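Lipoxygenase (Cyanothece sp., PDB 5EK8) probably catalyses the dioxygenation of polyunsaturated fatty acids as a 9R-lipoxygenase, using a non-heme iron. Local coordinates at residues Ala433-Pro445 and Asn554-Thr566. Residues are numbered along the deposited sequence; the frame is centred on the assembly and turned at random.
Sequences ATYDWKDWQPRQP and NLKQCCRHIIFHT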
loop_
_atom_site.group_PDB
_atom_site.type_symbol
_atom_site.label_atom_id
_atom_site.label_comp_id
_atom_site.label_asym_id
_atom_site.label_seq_id
_atom_site.Cartn_x
_atom_site.Cartn_y
_atom_site.Cartn_z
ATOM N N ALA A 433 14.596 1.477 2.995
ATOM C CA ALA A 433 15.637 1.214 3.986
ATOM C C ALA A 433 15.801 2.356 4.999
ATOM O O ALA A 433 16.618 2.255 5.913
ATOM C CB ALA A 433 16.961 0.938 3.297
ATOM N N THR A 434 15.023 3.427 4.849
ATOM C CA THR A 434 15.130 4.579 5.745
ATOM C C THR A 434 13.818 4.951 6.440
ATOM O O THR A 434 13.795 5.849 7.286
ATOM C CB THR A 434 15.620 5.830 4.992
ATOM O OG1 THR A 434 14.537 6.385 4.231
ATOM C CG2 THR A 434 16.766 5.485 4.061
ATOM N N TYR A 435 12.727 4.276 6.088
ATOM C CA TYR A 435 11.410 4.643 6.608
ATOM C C TYR A 435 11.139 4.049 7.981
ATOM O O TYR A 435 11.092 2.831 8.138
ATOM C CB TYR A 435 10.306 4.209 5.639
ATOM C CG TYR A 435 10.258 5.002 4.350
ATOM C CD1 TYR A 435 10.683 6.322 4.309
ATOM C CD2 TYR A 435 9.783 4.426 3.174
ATOM C CE1 TYR A 435 10.638 7.051 3.128
ATOM C CE2 TYR A 435 9.731 5.150 1.983
ATOM C CZ TYR A 435 10.164 6.460 1.971
ATOM O OH TYR A 435 10.130 7.190 0.807
ATOM N N ASP A 436 10.963 4.916 8.973
ATOM C CA ASP A 436 10.615 4.479 10.323
ATOM C C ASP A 436 9.451 5.313 10.872
ATOM O O ASP A 436 9.133 6.375 10.339
ATOM C CB ASP A 436 11.837 4.569 11.247
ATOM C CG ASP A 436 11.545 4.087 12.657
ATOM O OD1 ASP A 436 11.194 2.899 12.817
ATOM O OD2 ASP A 436 11.656 4.899 13.600
ATOM N N TRP A 437 8.822 4.828 11.939
ATOM C CA TRP A 437 7.657 5.482 12.524
ATOM C C TRP A 437 7.997 6.569 13.545
ATOM O O TRP A 437 7.188 7.464 13.786
ATOM C CB TRP A 437 6.760 4.439 13.193
ATOM C CG TRP A 437 7.500 3.564 14.160
ATOM C CD1 TRP A 437 8.074 2.356 13.895
ATOM C CD2 TRP A 437 7.754 3.831 15.548
ATOM N NE1 TRP A 437 8.662 1.853 15.028
ATOM C CE2 TRP A 437 8.481 2.740 16.057
ATOM C CE3 TRP A 437 7.432 4.884 16.407
ATOM C CZ2 TRP A 437 8.899 2.672 17.388
ATOM C CZ3 TRP A 437 7.852 4.818 17.727
ATOM C CH2 TRP A 437 8.574 3.718 18.204
ATOM N N LYS A 438 9.185 6.495 14.138
ATOM C CA LYS A 438 9.510 7.335 15.292
ATOM C C LYS A 438 9.737 8.801 14.942
ATOM O O LYS A 438 10.407 9.123 13.959
ATOM C CB LYS A 438 10.739 6.788 16.024
ATOM C CG LYS A 438 10.812 7.245 17.473
ATOM C CD LYS A 438 11.951 6.591 18.229
ATOM C CE LYS A 438 11.846 6.871 19.720
ATOM N NZ LYS A 438 12.990 6.283 20.468
ATOM N N ASP A 439 9.162 9.677 15.769
ATOM C CA ASP A 439 9.281 11.130 15.634
ATOM C C ASP A 439 8.822 11.654 14.270
ATOM O O ASP A 439 9.114 12.794 13.900
ATOM C CB ASP A 439 10.723 11.574 15.900
ATOM C CG ASP A 439 11.036 11.704 17.387
ATOM O OD1 ASP A 439 10.276 11.154 18.215
ATOM O OD2 ASP A 439 12.048 12.358 17.726
ATOM N N TRP A 440 8.095 10.824 13.529
ATOM C CA TRP A 440 7.595 11.210 12.218
ATOM C C TRP A 440 6.378 12.124 12.359
ATOM O O TRP A 440 5.456 11.833 13.122
ATOM C CB TRP A 440 7.243 9.967 11.393
ATOM C CG TRP A 440 6.980 10.247 9.942
ATOM C CD1 TRP A 440 7.851 10.079 8.907
ATOM C CD2 TRP A 440 5.764 10.738 9.367
ATOM N NE1 TRP A 440 7.253 10.432 7.721
ATOM C CE2 TRP A 440 5.972 10.845 7.977
ATOM C CE3 TRP A 440 4.519 11.099 9.893
ATOM C CZ2 TRP A 440 4.983 11.301 7.106
ATOM C CZ3 TRP A 440 3.541 11.552 9.028
ATOM C CH2 TRP A 440 3.777 11.644 7.650
ATOM N N GLN A 441 6.388 13.229 11.623
ATOM C CA GLN A 441 5.265 14.163 11.607
ATOM C C GLN A 441 5.165 14.839 10.238
ATOM O O GLN A 441 6.181 15.043 9.571
ATOM C CB GLN A 441 5.412 15.205 12.718
ATOM C CG GLN A 441 6.686 16.016 12.637
ATOM C CD GLN A 441 6.818 17.007 13.771
ATOM O OE1 GLN A 441 5.912 17.154 14.591
ATOM N NE2 GLN A 441 7.956 17.696 13.825
ATOM N N PRO A 442 3.936 15.170 9.803
ATOM C CA PRO A 442 3.726 15.767 8.479
ATOM C C PRO A 442 4.402 17.125 8.317
ATOM O O PRO A 442 4.574 17.853 9.298
ATOM C CB PRO A 442 2.201 15.913 8.396
ATOM C CG PRO A 442 1.662 14.947 9.390
ATOM C CD PRO A 442 2.664 14.930 10.505
ATOM N N ARG A 443 4.780 17.448 7.083
ATOM C CA ARG A 443 5.398 18.732 6.756
ATOM C C ARG A 443 4.509 19.909 7.150
ATOM O O ARG A 443 3.300 19.754 7.310
ATOM C CB ARG A 443 5.711 18.800 5.260
ATOM C CG ARG A 443 4.463 18.818 4.380
ATOM C CD ARG A 443 4.762 18.377 2.949
ATOM N NE ARG A 443 5.155 16.971 2.878
ATOM C CZ ARG A 443 5.421 16.323 1.746
ATOM N NH1 ARG A 443 5.334 16.953 0.582
ATOM N NH2 ARG A 443 5.769 15.043 1.776
ATOM N N GLN A 444 5.109 21.084 7.303
ATOM C CA GLN A 444 4.349 22.294 7.603
ATOM C C GLN A 444 4.112 23.123 6.338
ATOM O O GLN A 444 4.915 23.074 5.402
ATOM C CB GLN A 444 5.070 23.128 8.664
ATOM C CG GLN A 444 5.100 22.477 10.033
ATOM C CD GLN A 444 3.711 22.141 10.546
ATOM O OE1 GLN A 444 2.760 22.894 10.338
ATOM N NE2 GLN A 444 3.587 20.999 11.214
ATOM N N PRO A 445 2.999 23.877 6.302
ATOM C CA PRO A 445 2.627 24.663 5.122
ATOM C C PRO A 445 3.621 25.769 4.794
ATOM O O PRO A 445 3.863 26.636 5.631
ATOM C CB PRO A 445 1.269 25.258 5.511
ATOM C CG PRO A 445 0.752 24.370 6.585
ATOM C CD PRO A 445 1.962 23.948 7.347
ATOM N N ASN A 554 5.429 5.482 22.280
ATOM C CA ASN A 554 5.960 4.824 21.094
ATOM C C ASN A 554 4.857 4.174 20.272
ATOM O O ASN A 554 4.760 4.386 19.060
ATOM C CB ASN A 554 6.996 3.768 21.486
ATOM C CG ASN A 554 8.381 4.345 21.678
ATOM O OD1 ASN A 554 8.609 5.537 21.467
ATOM N ND2 ASN A 554 9.319 3.499 22.086
ATOM N N LEU A 555 4.028 3.381 20.946
ATOM C CA LEU A 555 2.931 2.685 20.291
ATOM C C LEU A 555 1.935 3.664 19.674
ATOM O O LEU A 555 1.504 3.476 18.540
ATOM C CB LEU A 555 2.221 1.760 21.277
ATOM C CG LEU A 555 1.203 0.814 20.638
ATOM C CD1 LEU A 555 1.871 -0.006 19.536
ATOM C CD2 LEU A 555 0.579 -0.093 21.688
ATOM N N LYS A 556 1.580 4.706 20.420
ATOM C CA LYS A 556 0.680 5.742 19.924
ATOM C C LYS A 556 1.224 6.377 18.648
ATOM O O LYS A 556 0.478 6.611 17.693
ATOM C CB LYS A 556 0.455 6.816 20.994
ATOM C CG LYS A 556 -0.288 6.323 22.222
ATOM C CD LYS A 556 0.093 7.126 23.451
ATOM C CE LYS A 556 -0.737 8.384 23.581
ATOM N NZ LYS A 556 -2.081 8.099 24.140
ATOM N N GLN A 557 2.526 6.645 18.630
ATOM C CA GLN A 557 3.146 7.259 17.458
ATOM C C GLN A 557 3.137 6.314 16.260
ATOM O O GLN A 557 2.846 6.727 15.136
ATOM C CB GLN A 557 4.580 7.701 17.771
ATOM C CG GLN A 557 5.405 8.099 16.545
ATOM C CD GLN A 557 4.766 9.215 15.718
ATOM O OE1 GLN A 557 3.937 9.980 16.211
ATOM N NE2 GLN A 557 5.158 9.309 14.452
ATOM N N CYS A 558 3.454 5.047 16.506
ATOM C CA CYS A 558 3.446 4.047 15.445
ATOM C C CYS A 558 2.040 3.921 14.852
ATOM O O CYS A 558 1.862 3.835 13.633
ATOM C CB CYS A 558 3.935 2.699 15.980
ATOM S SG CYS A 558 4.141 1.407 14.728
ATOM N N CYS A 559 1.044 3.931 15.729
ATOM C CA CYS A 559 -0.351 3.860 15.321
ATOM C C CYS A 559 -0.746 5.057 14.457
ATOM O O CYS A 559 -1.377 4.892 13.405
ATOM C CB CYS A 559 -1.249 3.766 16.551
ATOM S SG CYS A 559 -1.168 2.162 17.402
ATOM N N ARG A 560 -0.364 6.253 14.904
ATOM C CA ARG A 560 -0.561 7.474 14.120
ATOM C C ARG A 560 0.055 7.355 12.729
ATOM O O ARG A 560 -0.568 7.701 11.725
ATOM C CB ARG A 560 0.046 8.684 14.834
ATOM C CG ARG A 560 -0.824 9.296 15.913
ATOM C CD ARG A 560 -0.241 10.625 16.375
ATOM N NE ARG A 560 1.064 10.482 17.021
ATOM C CZ ARG A 560 1.243 10.349 18.334
ATOM N NH1 ARG A 560 0.199 10.335 19.151
ATOM N NH2 ARG A 560 2.466 10.231 18.831
ATOM N N HIS A 561 1.291 6.870 12.685
ATOM C CA HIS A 561 2.022 6.694 11.434
ATOM C C HIS A 561 1.275 5.771 10.462
ATOM O O HIS A 561 0.959 6.149 9.319
ATOM C CB HIS A 561 3.416 6.137 11.738
ATOM C CG HIS A 561 4.356 6.177 10.577
ATOM N ND1 HIS A 561 4.908 7.349 10.102
ATOM C CD2 HIS A 561 4.851 5.189 9.795
ATOM C CE1 HIS A 561 5.696 7.081 9.078
ATOM N NE2 HIS A 561 5.682 5.774 8.872
ATOM N N ILE A 562 0.990 4.562 10.943
ATOM C CA ILE A 562 0.267 3.553 10.179
ATOM C C ILE A 562 -1.048 4.095 9.635
ATOM O O ILE A 562 -1.292 4.060 8.424
ATOM C CB ILE A 562 -0.023 2.304 11.037
ATOM C CG1 ILE A 562 1.283 1.606 11.421
ATOM C CG2 ILE A 562 -0.953 1.346 10.296
ATOM C CD1 ILE A 562 1.109 0.526 12.478
ATOM N N ILE A 563 -1.883 4.612 10.534
ATOM C CA ILE A 563 -3.189 5.124 10.142
ATOM C C ILE A 563 -3.046 6.243 9.123
ATOM O O ILE A 563 -3.784 6.290 8.139
ATOM C CB ILE A 563 -3.992 5.633 11.353
ATOM C CG1 ILE A 563 -4.343 4.470 12.281
ATOM C CG2 ILE A 563 -5.265 6.321 10.895
ATOM C CD1 ILE A 563 -5.065 4.890 13.538
ATOM N N PHE A 564 -2.080 7.130 9.341
ATOM C CA PHE A 564 -1.884 8.255 8.434
ATOM C C PHE A 564 -1.573 7.789 7.028
ATOM O O PHE A 564 -2.162 8.279 6.064
ATOM C CB PHE A 564 -0.764 9.177 8.910
ATOM C CG PHE A 564 -0.560 10.379 8.027
ATOM C CD1 PHE A 564 0.365 10.358 6.989
ATOM C CD2 PHE A 564 -1.305 11.531 8.228
ATOM C CE1 PHE A 564 0.547 11.466 6.177
ATOM C CE2 PHE A 564 -1.124 12.645 7.421
ATOM C CZ PHE A 564 -0.199 12.610 6.392
ATOM N N HIS A 565 -0.650 6.844 6.902
ATOM C CA HIS A 565 -0.239 6.446 5.563
ATOM C C HIS A 565 -1.200 5.477 4.883
ATOM O O HIS A 565 -1.262 5.431 3.656
ATOM C CB HIS A 565 1.170 5.867 5.609
ATOM C CG HIS A 565 2.214 6.908 5.853
ATOM N ND1 HIS A 565 2.561 7.330 7.121
ATOM C CD2 HIS A 565 2.947 7.657 4.996
ATOM C CE1 HIS A 565 3.481 8.272 7.031
ATOM N NE2 HIS A 565 3.733 8.490 5.753
ATOM N N THR A 566 -1.961 4.719 5.664
ATOM C CA THR A 566 -2.910 3.780 5.080
ATOM C C THR A 566 -4.209 4.467 4.664
ATOM O O THR A 566 -4.962 3.936 3.846
ATOM C CB THR A 566 -3.246 2.637 6.049
ATOM O OG1 THR A 566 -3.615 3.185 7.322
ATOM C CG2 THR A 566 -2.054 1.709 6.204
#
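In the helical lipoxygenase domain, a type II beta turn, W437 to W440, lies on helix 549-574, which further along supplies the iron ligands H570 and N574. Both ends of the turn are held by the amide of Q557: its NE2 donates to W437 O at 2.8 Å, almost straight (168°) and in the amide plane, and to W440 O at 2.9 Å, more bent but on a lone pair. R560 fixes the amide's rotation by giving NE and NH2 side-on to Q557 OE1. The two tryptophans flank this hub. W437 lays its indole over C558, whose SG lies over the face, 4.2 Å from the centroid of the five-membered ring, while Q557 CG meets its edge; W437 NE1 is hydrogen-bonded to R539 O. W440, with CG anti to the backbone N (chi1 -168°), turns one face to the edges of two histidines one helical turn apart: H561 under the five-membered ring, planes 77° apart, and H565 under the six-membered ring. F564 CE1 closes the rim at W440 CH2, 3.6 Å away. H561 is sandwiched, W437 CA over one face and H565 ND1 over the other, and its NE2 is hydrogen-bonded to Q366 OE1 of helix 337-377. H565, about 6 Å from H570 between side chains, is steadied within the helix: its ND1 donates to H561 O at 3.0 Å, with the acceptor in the imidazole plane.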